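Local coordinates for metallo-beta-lactamase domain-containing protein (Thermotoga maritima, PDB 3H3E) that is of unknown specific function but belongs to the zinc-binding metallo-beta-lactamase superfamily and is probably a metal-dependent hydrolase, possibly a transferase, at residues S47-F50 and L51-R55; W107-V110 and L111-T115; R241-D244 and I245-E249. The protein carries 2 engineered substitutions. All coordinates share one frame; numbering follows the deposited sequence.

Interaction 1. Residues S47-F50 and L51-R55; sequences SDVF and LKNAR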
# COMPACT_ATOMS: atom_id res chain seq x y z
N SER A 47 6.10 -1.88 -13.68
CA SER A 47 5.80 -1.96 -15.11
C SER A 47 4.45 -2.61 -15.35
O SER A 47 3.51 -2.36 -14.61
CB SER A 47 6.87 -2.75 -15.83
OG SER A 47 6.97 -4.03 -15.26
N ASP A 48 4.35 -3.45 -16.37
CA ASP A 48 3.06 -4.00 -16.77
C ASP A 48 2.80 -5.38 -16.20
O ASP A 48 1.86 -6.06 -16.60
CB ASP A 48 2.92 -4.04 -18.30
CG ASP A 48 3.99 -4.88 -18.96
OD1 ASP A 48 4.88 -5.41 -18.25
OD2 ASP A 48 3.95 -5.01 -20.20
N VAL A 49 3.65 -5.79 -15.26
CA VAL A 49 3.44 -7.07 -14.58
C VAL A 49 2.03 -7.22 -14.02
O VAL A 49 1.42 -8.27 -14.16
CB VAL A 49 4.48 -7.29 -13.47
CG1 VAL A 49 4.04 -8.40 -12.53
CG2 VAL A 49 5.81 -7.62 -14.09
N PHE A 50 1.49 -6.19 -13.39
CA PHE A 50 0.14 -6.27 -12.88
C PHE A 50 -0.89 -6.61 -13.97
O PHE A 50 -1.81 -7.38 -13.73
CB PHE A 50 -0.25 -5.00 -12.11
CG PHE A 50 -0.54 -3.80 -12.98
CD1 PHE A 50 0.44 -3.25 -13.78
CD2 PHE A 50 -1.80 -3.22 -12.98
CE1 PHE A 50 0.17 -2.14 -14.58
CE2 PHE A 50 -2.07 -2.11 -13.77
CZ PHE A 50 -1.08 -1.57 -14.58
N LEU A 51 -0.72 -6.05 -15.17
CA LEU A 51 -1.65 -6.29 -16.28
C LEU A 51 -1.56 -7.70 -16.80
O LEU A 51 -2.56 -8.31 -17.17
CB LEU A 51 -1.34 -5.37 -17.44
CG LEU A 51 -1.93 -3.97 -17.41
CD1 LEU A 51 -1.35 -3.13 -18.57
CD2 LEU A 51 -3.43 -4.06 -17.50
N LYS A 52 -0.33 -8.19 -16.88
CA LYS A 52 -0.09 -9.51 -17.43
C LYS A 52 -0.66 -10.55 -16.49
O LYS A 52 -1.28 -11.52 -16.93
CB LYS A 52 1.40 -9.71 -17.67
CG LYS A 52 1.96 -8.77 -18.71
CD LYS A 52 3.19 -9.37 -19.38
CE LYS A 52 4.49 -8.73 -18.92
NZ LYS A 52 5.09 -7.86 -19.99
N ASN A 53 -0.47 -10.34 -15.19
CA ASN A 53 -1.09 -11.20 -14.18
C ASN A 53 -2.60 -11.13 -14.23
O ASN A 53 -3.28 -12.15 -14.13
CB ASN A 53 -0.57 -10.89 -12.78
CG ASN A 53 0.88 -11.32 -12.59
OD1 ASN A 53 1.36 -12.22 -13.29
ND2 ASN A 53 1.58 -10.68 -11.67
N ALA A 54 -3.14 -9.93 -14.39
CA ALA A 54 -4.57 -9.74 -14.54
C ALA A 54 -5.13 -10.48 -15.75
O ALA A 54 -6.16 -11.16 -15.65
CB ALA A 54 -4.91 -8.27 -14.60
N ARG A 55 -4.45 -10.38 -16.89
CA ARG A 55 -4.85 -11.13 -18.08
C ARG A 55 -4.78 -12.62 -17.83
O ARG A 55 -5.64 -13.37 -18.27
CB ARG A 55 -4.01 -10.75 -19.29
CG ARG A 55 -4.42 -9.43 -19.92
CD ARG A 55 -3.87 -9.27 -21.35
NE ARG A 55 -2.46 -8.89 -21.34
CZ ARG A 55 -2.02 -7.64 -21.24
NH1 ARG A 55 -2.88 -6.63 -21.15
NH2 ARG A 55 -0.72 -7.39 -21.23
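The Phe50 ring carries Leu51 over one face. Leu51 CG lies 4.0 Å from the centroid of the Phe50 ring, displaced toward its rim, in a CH-pi contact. The two side chains lie side by side and point the same way. Phe50 CG sits between its backbone N and carbonyl carbon (chi1 75°), which turns the ring back alongside its successor.

A salt bridge spans one helical turn, from Asp48 to Lys52. Lys52 NZ is 3.0 Å from Asp48 OD1 and 3.1 Å from Asp48 OD2, so it meets both carboxylate oxygens, though each bond is weak. The lysine chain is bent at chi3 and chi4 and folds back over the helix start. Asp48 holds the N-cap position, but its carboxylate makes no capping bond. Its carbonyl begins the helical series instead: Lys52 N donates to Asp48 O at 3.1 Å, and Asn53 N to Val49 O at 3.0 Å.

Asn53 lies beside Val49, ND2 against Val49 CG1; ND2 bonds to Leu18 O, while Asn53 OD1 accepts from Glu28 N. Helix 49-56 is the crossover of a beta-alpha-beta unit between parallel strands 40-42 and 64-66, and Val49, Phe50 and Ala54 pack on strand 13-19.

Interaction 2. Residues W107-V110 and L111-T115; sequences WNEV and LYYNT. Engineered in segment 111-115: Tyr112 (natural residue Lys), Tyr113 (natural residue Lys).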
# COMPACT_ATOMS: atom_id res chain seq x y z
N TRP A 107 4.50 11.81 -13.59
CA TRP A 107 3.13 12.29 -13.50
C TRP A 107 2.71 13.08 -14.72
O TRP A 107 1.52 13.17 -15.02
CB TRP A 107 2.91 13.13 -12.22
CG TRP A 107 3.16 12.33 -11.00
CD1 TRP A 107 4.24 12.42 -10.17
CD2 TRP A 107 2.36 11.27 -10.50
NE1 TRP A 107 4.15 11.48 -9.17
CE2 TRP A 107 2.99 10.77 -9.35
CE3 TRP A 107 1.15 10.69 -10.90
CZ2 TRP A 107 2.46 9.73 -8.59
CZ3 TRP A 107 0.62 9.67 -10.16
CH2 TRP A 107 1.28 9.19 -9.01
N ASN A 108 3.68 13.67 -15.43
CA ASN A 108 3.35 14.45 -16.62
C ASN A 108 2.71 13.55 -17.64
O ASN A 108 1.75 13.94 -18.30
CB ASN A 108 4.60 15.10 -17.21
CG ASN A 108 5.17 16.17 -16.33
OD1 ASN A 108 4.44 17.02 -15.81
ND2 ASN A 108 6.49 16.13 -16.14
N GLU A 109 3.25 12.35 -17.76
CA GLU A 109 2.76 11.38 -18.71
C GLU A 109 1.50 10.72 -18.18
O GLU A 109 0.52 10.54 -18.90
CB GLU A 109 3.83 10.34 -18.97
CG GLU A 109 3.49 9.41 -20.11
CD GLU A 109 4.70 9.11 -20.98
OE1 GLU A 109 5.55 10.01 -21.12
OE2 GLU A 109 4.78 7.98 -21.52
N VAL A 110 1.52 10.37 -16.91
CA VAL A 110 0.42 9.66 -16.29
C VAL A 110 -0.87 10.48 -16.35
O VAL A 110 -1.93 9.95 -16.59
CB VAL A 110 0.75 9.31 -14.82
CG1 VAL A 110 -0.49 8.83 -14.07
CG2 VAL A 110 1.86 8.26 -14.77
N LEU A 111 -0.75 11.77 -16.11
CA LEU A 111 -1.91 12.65 -16.06
C LEU A 111 -2.33 13.16 -17.45
O LEU A 111 -3.40 13.77 -17.61
CB LEU A 111 -1.64 13.80 -15.08
CG LEU A 111 -1.40 13.38 -13.62
CD1 LEU A 111 -1.23 14.60 -12.73
CD2 LEU A 111 -2.50 12.47 -13.07
N TYR A 112 -1.50 12.88 -18.44
CA TYR A 112 -1.83 13.09 -19.83
C TYR A 112 -2.86 12.06 -20.27
O TYR A 112 -3.91 12.42 -20.81
CB TYR A 112 -0.58 12.94 -20.70
CG TYR A 112 -0.82 13.21 -22.17
CD1 TYR A 112 -0.92 14.51 -22.65
CD2 TYR A 112 -0.94 12.17 -23.10
CE1 TYR A 112 -1.14 14.78 -23.97
CE2 TYR A 112 -1.15 12.43 -24.43
CZ TYR A 112 -1.25 13.74 -24.87
OH TYR A 112 -1.47 14.05 -26.19
N TYR A 113 -2.56 10.79 -20.03
CA TYR A 113 -3.38 9.66 -20.47
C TYR A 113 -4.50 9.30 -19.52
O TYR A 113 -5.47 8.62 -19.89
CB TYR A 113 -2.49 8.43 -20.65
CG TYR A 113 -1.49 8.59 -21.74
CD1 TYR A 113 -1.89 8.58 -23.07
CD2 TYR A 113 -0.14 8.77 -21.46
CE1 TYR A 113 -0.98 8.73 -24.09
CE2 TYR A 113 0.78 8.91 -22.47
CZ TYR A 113 0.36 8.90 -23.79
OH TYR A 113 1.27 9.05 -24.81
N ASN A 114 -4.35 9.75 -18.28
CA ASN A 114 -5.32 9.47 -17.23
C ASN A 114 -5.83 10.76 -16.61
O ASN A 114 -5.47 11.85 -17.02
CB ASN A 114 -4.71 8.59 -16.15
CG ASN A 114 -4.31 7.23 -16.67
OD1 ASN A 114 -5.16 6.41 -16.99
ND2 ASN A 114 -3.02 6.99 -16.76
N THR A 115 -6.67 10.60 -15.59
CA THR A 115 -7.37 11.70 -14.97
C THR A 115 -7.08 11.65 -13.49
O THR A 115 -7.32 10.64 -12.84
CB THR A 115 -8.89 11.55 -15.17
OG1 THR A 115 -9.17 11.34 -16.57
CG2 THR A 115 -9.64 12.76 -14.67
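Asn114 CG stands anti to its own carbonyl carbon (chi1 -63°), and this swings the amide back under the helix end to Val110. Asn114 ND2 lies 3.2 Å from Val110 O, in the carbonyl plane and on a lone pair. Asn114 N reaches the same Val110 O at 3.0 Å, tilted from that plane. One carbonyl is therefore gripped twice by one residue. Asn114 is the first residue to leave helical backbone angles, so the pair of bonds falls where helix 107-113 ends.

The same amide has other partners. Its OD1 accepts from Lys84 N, and its ND2 also bonds to Leu81 O, so both ends of the group are held and its rotation is fixed. The chain then enters strand 115-119, an outermost strand of the mixed sheet, parallel to strand 85-89. Thr115 bonds through its backbone to Lys84 and Val86. The arrangement joins a helix to a sheet edge in the metallo-beta-lactamase fold.

Glu109 and the engineered Tyr113 run side by side. Glu109 CG meets the edge of the Tyr113 ring in its plane, 3.6 Å from Tyr113 CE2, and the carboxylate is turned 68° from the ring. CD2 of Tyr112, also engineered, lies over the centre of the Tyr113 ring.

Leu111 CD1 lies 4.4 Å from Trp107 CB. On the buried side Val110 packs on Leu78 and Leu79. Trp107 rests on Leu88, Ala92 and Leu93, its side chain about 8 Å from those of the zinc ligands His69 and His71.

Interaction 3. Residues R241-D244 and I245-E249; sequences RAVD and IFKRE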
# COMPACT_ATOMS: atom_id res chain seq x y z
N ARG A 241 13.01 -11.13 7.69
CA ARG A 241 13.25 -11.06 9.13
C ARG A 241 11.97 -10.65 9.85
O ARG A 241 11.55 -11.30 10.80
CB ARG A 241 14.37 -10.07 9.45
CG ARG A 241 14.74 -10.00 10.93
CD ARG A 241 14.97 -11.39 11.50
NE ARG A 241 15.19 -11.39 12.95
CZ ARG A 241 15.20 -12.48 13.71
NH1 ARG A 241 15.01 -13.68 13.16
NH2 ARG A 241 15.41 -12.39 15.02
N ALA A 242 11.36 -9.58 9.36
CA ALA A 242 10.17 -9.03 10.00
C ALA A 242 9.04 -10.04 9.97
O ALA A 242 8.33 -10.20 10.96
CB ALA A 242 9.76 -7.73 9.32
N VAL A 243 8.88 -10.73 8.85
CA VAL A 243 7.84 -11.74 8.74
C VAL A 243 8.06 -12.87 9.74
O VAL A 243 7.11 -13.33 10.37
CB VAL A 243 7.76 -12.34 7.34
CG1 VAL A 243 6.68 -13.40 7.30
CG2 VAL A 243 7.47 -11.25 6.31
N ASP A 244 9.31 -13.31 9.90
CA ASP A 244 9.62 -14.36 10.86
C ASP A 244 9.20 -13.93 12.26
O ASP A 244 8.67 -14.72 13.03
CB ASP A 244 11.12 -14.72 10.85
CG ASP A 244 11.50 -15.64 9.69
OD1 ASP A 244 10.60 -16.07 8.92
OD2 ASP A 244 12.70 -15.94 9.55
N ILE A 245 9.44 -12.66 12.58
CA ILE A 245 9.02 -12.12 13.88
C ILE A 245 7.49 -12.11 14.02
O ILE A 245 6.96 -12.50 15.06
CB ILE A 245 9.58 -10.71 14.12
CG1 ILE A 245 11.11 -10.77 14.29
CG2 ILE A 245 8.92 -10.07 15.33
CD1 ILE A 245 11.78 -9.41 14.36
N PHE A 246 6.79 -11.69 12.96
CA PHE A 246 5.33 -11.78 12.92
C PHE A 246 4.90 -13.22 13.17
O PHE A 246 4.04 -13.47 14.01
CB PHE A 246 4.75 -11.30 11.58
CG PHE A 246 4.34 -9.84 11.57
CD1 PHE A 246 3.03 -9.48 11.77
CD2 PHE A 246 5.27 -8.84 11.31
CE1 PHE A 246 2.64 -8.13 11.74
CE2 PHE A 246 4.90 -7.50 11.28
CZ PHE A 246 3.58 -7.15 11.50
N LYS A 247 5.48 -14.18 12.46
CA LYS A 247 5.07 -15.58 12.61
C LYS A 247 5.25 -16.10 14.05
O LYS A 247 4.47 -16.95 14.49
CB LYS A 247 5.77 -16.50 11.61
CG LYS A 247 5.43 -16.23 10.13
CD LYS A 247 5.51 -17.50 9.29
CE LYS A 247 5.31 -17.25 7.78
NZ LYS A 247 6.60 -17.29 7.01
N ARG A 248 6.24 -15.59 14.77
CA ARG A 248 6.53 -16.12 16.10
C ARG A 248 5.93 -15.30 17.25
O ARG A 248 5.96 -15.75 18.39
CB ARG A 248 8.05 -16.29 16.32
CG ARG A 248 8.73 -15.08 16.94
CD ARG A 248 10.00 -15.44 17.71
NE ARG A 248 10.68 -14.24 18.20
CZ ARG A 248 11.83 -13.77 17.71
NH1 ARG A 248 12.44 -14.41 16.72
NH2 ARG A 248 12.36 -12.66 18.21
N GLU A 249 5.40 -14.12 16.96
CA GLU A 249 4.89 -13.26 18.03
C GLU A 249 3.47 -12.74 17.80
O GLU A 249 2.79 -12.33 18.74
CB GLU A 249 5.84 -12.10 18.27
CG GLU A 249 7.15 -12.54 18.90
CD GLU A 249 8.03 -11.37 19.27
OE1 GLU A 249 7.56 -10.22 19.16
OE2 GLU A 249 9.19 -11.60 19.67
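Lys247 N donates to Val243 O at 2.8 Å (163° at the hydrogen). Phe246 N to Ala242 O, at 2.9 Å, and Ile245 N to Arg241 O continue the same helical ladder. Toward the end of the helix the bonds weaken: Arg248 N to Asp244 O is a weak bond, and so is Glu249 N to Ile245 O.

Side chains follow the same spacing. Lys247 lies beside Val243 and points the same way, with NZ 3.9 Å from Val243 CG1. Phe246 turns the edge of its ring to Ala242 O, with CD2 nearest. Arg241 is bent at chi2 (49°), and this carries its guanidinium along the helix toward Ile245. Ile245 CG1 stands over one face of that group and over one face of the Arg248 guanidinium as well. The two planes are 63° apart, with Arg241 NH2 4.0 Å from Arg248 NH1. Nearby acids probably offset this close pair of positive charges: Arg241 NH2 forms a salt bridge with Asp214, and Arg248 NE a weak one with Glu249 OE2.

Ala242, Ile245 and Phe246 face helix 214-226. They meet Ile217 and Val221, and Phe246 makes an edge-to-face contact with Phe224. Helix 240-249 connects parallel strands 231-235 and 253-254, a beta-alpha-beta crossover at the edge of the second large sheet.

The three contacts come in series along the chain, each within its own helix: 49-56, 107-113 and 240-249. Interactions 1 and 2 lie on helices beside the mixed sheet that includes strands 40-42, 64-66, 85-89 and 115-119. Their centres are about 19 Å apart. Interaction 3 lies beside the other large sheet, with strands 231-235 and 253-254. Its centre lies about 30 Å from that of interaction 1 and about 39 Å from that of interaction 2, across the chain's centre from the latter. No two touch. Helices thus flank both sheets, as in the alpha-beta/beta-alpha sandwich of the metallo-beta-lactamase fold. His69, His71 and His182 hold the zinc; interactions 1 and 3 lie away from it.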